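Side-chain contact in amino Transferase (Eubacterium rectale, PDB 3ELE), which probably transfers amino groups between amino acids and keto acids, using a bound pyridoxal-5'-phosphate as cofactor: residues A[244-249]-A[255-260]. Residues are numbered along the deposited sequence; the frame is centred on the assembly and turned at random.
With PLP (pyridoxal-5'-phosphate), chain E.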
# COMPACT_ATOMS: atom_id res chain seq x y z
N TYR A 244 -6.01 12.84 2.32
CA TYR A 244 -7.36 12.65 1.91
C TYR A 244 -7.54 11.26 1.29
O TYR A 244 -6.56 10.62 0.91
CB TYR A 244 -7.71 13.77 0.91
CG TYR A 244 -9.16 13.73 0.48
CD1 TYR A 244 -10.18 14.22 1.31
CD2 TYR A 244 -9.52 13.12 -0.73
CE1 TYR A 244 -11.51 14.15 0.93
CE2 TYR A 244 -10.86 13.04 -1.12
CZ TYR A 244 -11.85 13.56 -0.30
OH TYR A 244 -13.17 13.48 -0.71
N SER A 245 -8.77 10.79 1.28
CA SER A 245 -9.13 9.58 0.57
C SER A 245 -10.60 9.66 0.16
O SER A 245 -11.36 10.45 0.71
CB SER A 245 -8.86 8.33 1.39
OG SER A 245 -9.87 8.08 2.35
N TYR A 246 -10.97 8.81 -0.80
CA TYR A 246 -12.34 8.71 -1.32
C TYR A 246 -13.15 7.61 -0.62
O TYR A 246 -14.21 7.23 -1.11
CB TYR A 246 -12.31 8.55 -2.85
CG TYR A 246 -11.68 9.75 -3.52
CD1 TYR A 246 -10.30 9.82 -3.71
CD2 TYR A 246 -12.46 10.83 -3.94
CE1 TYR A 246 -9.70 10.93 -4.30
CE2 TYR A 246 -11.86 11.97 -4.55
CZ TYR A 246 -10.48 12.01 -4.72
OH TYR A 246 -9.84 13.08 -5.30
N SER A 247 -12.67 7.15 0.55
CA SER A 247 -13.32 6.09 1.32
C SER A 247 -14.72 6.48 1.81
O SER A 247 -15.62 5.65 1.79
CB SER A 247 -12.43 5.65 2.49
OG SER A 247 -11.15 5.18 2.03
N LYS A 248 -14.90 7.73 2.22
CA LYS A 248 -16.20 8.23 2.72
C LYS A 248 -17.00 9.04 1.71
O LYS A 248 -18.24 8.88 1.61
CB LYS A 248 -16.00 9.06 3.99
CG LYS A 248 -15.74 8.23 5.23
CD LYS A 248 -14.30 7.80 5.39
CE LYS A 248 -14.16 6.67 6.39
NZ LYS A 248 -12.74 6.24 6.48
N SER A 249 -16.31 9.91 0.98
CA SER A 249 -16.92 10.79 -0.02
C SER A 249 -17.58 10.01 -1.16
O SER A 249 -18.70 10.29 -1.51
CB SER A 249 -15.89 11.80 -0.55
OG SER A 249 -14.87 11.17 -1.28
N GLU A 255 -11.39 0.16 -1.94
CA GLU A 255 -10.65 0.43 -3.20
C GLU A 255 -9.26 1.08 -3.06
O GLU A 255 -8.44 0.99 -3.98
CB GLU A 255 -11.55 1.16 -4.21
CG GLU A 255 -12.94 0.48 -4.45
CD GLU A 255 -12.90 -0.99 -4.87
OE1 GLU A 255 -11.81 -1.59 -5.00
OE2 GLU A 255 -13.98 -1.57 -5.10
N ARG A 256 -9.00 1.71 -1.92
CA ARG A 256 -7.67 2.24 -1.56
C ARG A 256 -7.19 3.33 -2.52
O ARG A 256 -6.31 3.10 -3.34
CB ARG A 256 -6.63 1.09 -1.43
CG ARG A 256 -7.11 -0.19 -0.73
CD ARG A 256 -7.84 0.09 0.56
NE ARG A 256 -7.01 0.77 1.54
CZ ARG A 256 -7.38 1.73 2.38
NH1 ARG A 256 -8.57 2.29 2.35
NH2 ARG A 256 -6.47 2.22 3.22
N ILE A 257 -7.82 4.49 -2.45
CA ILE A 257 -7.44 5.63 -3.29
C ILE A 257 -7.55 6.95 -2.53
O ILE A 257 -8.60 7.30 -1.99
CB ILE A 257 -8.24 5.62 -4.63
CG1 ILE A 257 -7.80 6.77 -5.57
CG2 ILE A 257 -9.77 5.61 -4.37
CD1 ILE A 257 -6.36 6.75 -5.98
N GLY A 258 -6.43 7.66 -2.45
CA GLY A 258 -6.42 8.94 -1.81
C GLY A 258 -5.21 9.73 -2.24
O GLY A 258 -4.64 9.47 -3.31
N TYR A 259 -4.80 10.67 -1.41
CA TYR A 259 -3.63 11.47 -1.73
C TYR A 259 -3.03 12.17 -0.54
O TYR A 259 -3.62 12.20 0.55
CB TYR A 259 -3.95 12.52 -2.82
CG TYR A 259 -5.01 13.57 -2.49
CD1 TYR A 259 -4.73 14.65 -1.63
CD2 TYR A 259 -6.28 13.51 -3.07
CE1 TYR A 259 -5.69 15.63 -1.34
CE2 TYR A 259 -7.25 14.50 -2.79
CZ TYR A 259 -6.94 15.55 -1.93
OH TYR A 259 -7.87 16.52 -1.63
N VAL A 260 -1.81 12.66 -0.78
CA VAL A 260 -1.08 13.55 0.10
C VAL A 260 -0.90 14.83 -0.75
O VAL A 260 -0.41 14.78 -1.89
CB VAL A 260 0.29 13.03 0.54
CG1 VAL A 260 1.05 14.12 1.33
CG2 VAL A 260 0.12 11.76 1.41
N1 PLP E . -8.70 8.78 9.40
C2 PLP E . -9.86 8.67 10.18
C2A PLP E . -10.14 9.69 11.23
C3 PLP E . -10.78 7.62 9.94
O3 PLP E . -11.93 7.52 10.69
C4 PLP E . -10.51 6.65 8.95
C4A PLP E . -11.28 5.35 9.07
O4A PLP E . -10.86 4.45 9.79
C5 PLP E . -9.32 6.79 8.17
C6 PLP E . -8.42 7.86 8.41
C5A PLP E . -8.91 5.79 7.11
O4P PLP E . -9.37 6.12 5.83
P PLP E . -8.88 5.19 4.61
O1P PLP E . -8.72 6.03 3.37
O2P PLP E . -9.94 4.17 4.30
O3P PLP E . -7.59 4.50 4.91
O HOH W 1 -10.30 4.33 -0.45
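Y244 and Y259 form an antiparallel hydrogen-bonded pair. Y244 N donates to Y259 O, and Y259 N donates to Y244 O at 2.9 Å. A third backbone bond joins Y246 N to I257 O. At G258 the strands close in, its CA 3.7 Å from S245 CA. G258 CA also lies 3.2 Å from Y244 O, which leaves no room there for a side chain.

Strands 240-245 and 258-261 are neighbours in the mixed seven-stranded sheet of the fold type I aminotransferase large domain. The side chains of Y244 and Y259 leave this sheet on the face opposite S245. The CB of Y244 sits over one face of the Y259 ring, 3.7 Å from its centroid, a CH-pi contact. The two rings meet obliquely, with planes at 31°. Y259 reaches Y244 because its CG lies between backbone N and carbonyl carbon (chi1 61°). The Y246 ring takes Y244 CE2 over its centre and points its OH at the edge of Y259. A leucine in place of Y259 would probably leave Y244 CB without its aromatic face and open a gap beside Y246 OH.

S245, at the end of strand 240-245, and S247 and R256 in the connecting loop hold the cofactor phosphate. S245 OG donates to PLP O1P at 2.6 Å. S247 OG lies within hydrogen-bonding distance of both O1P and O2P. R256, bent at chi2 and chi3, grips two oxygens edge-on: NH1 to O2P and NH2 to O3P. NH1 also bonds P253 O. A water links S247 OG to I257 N.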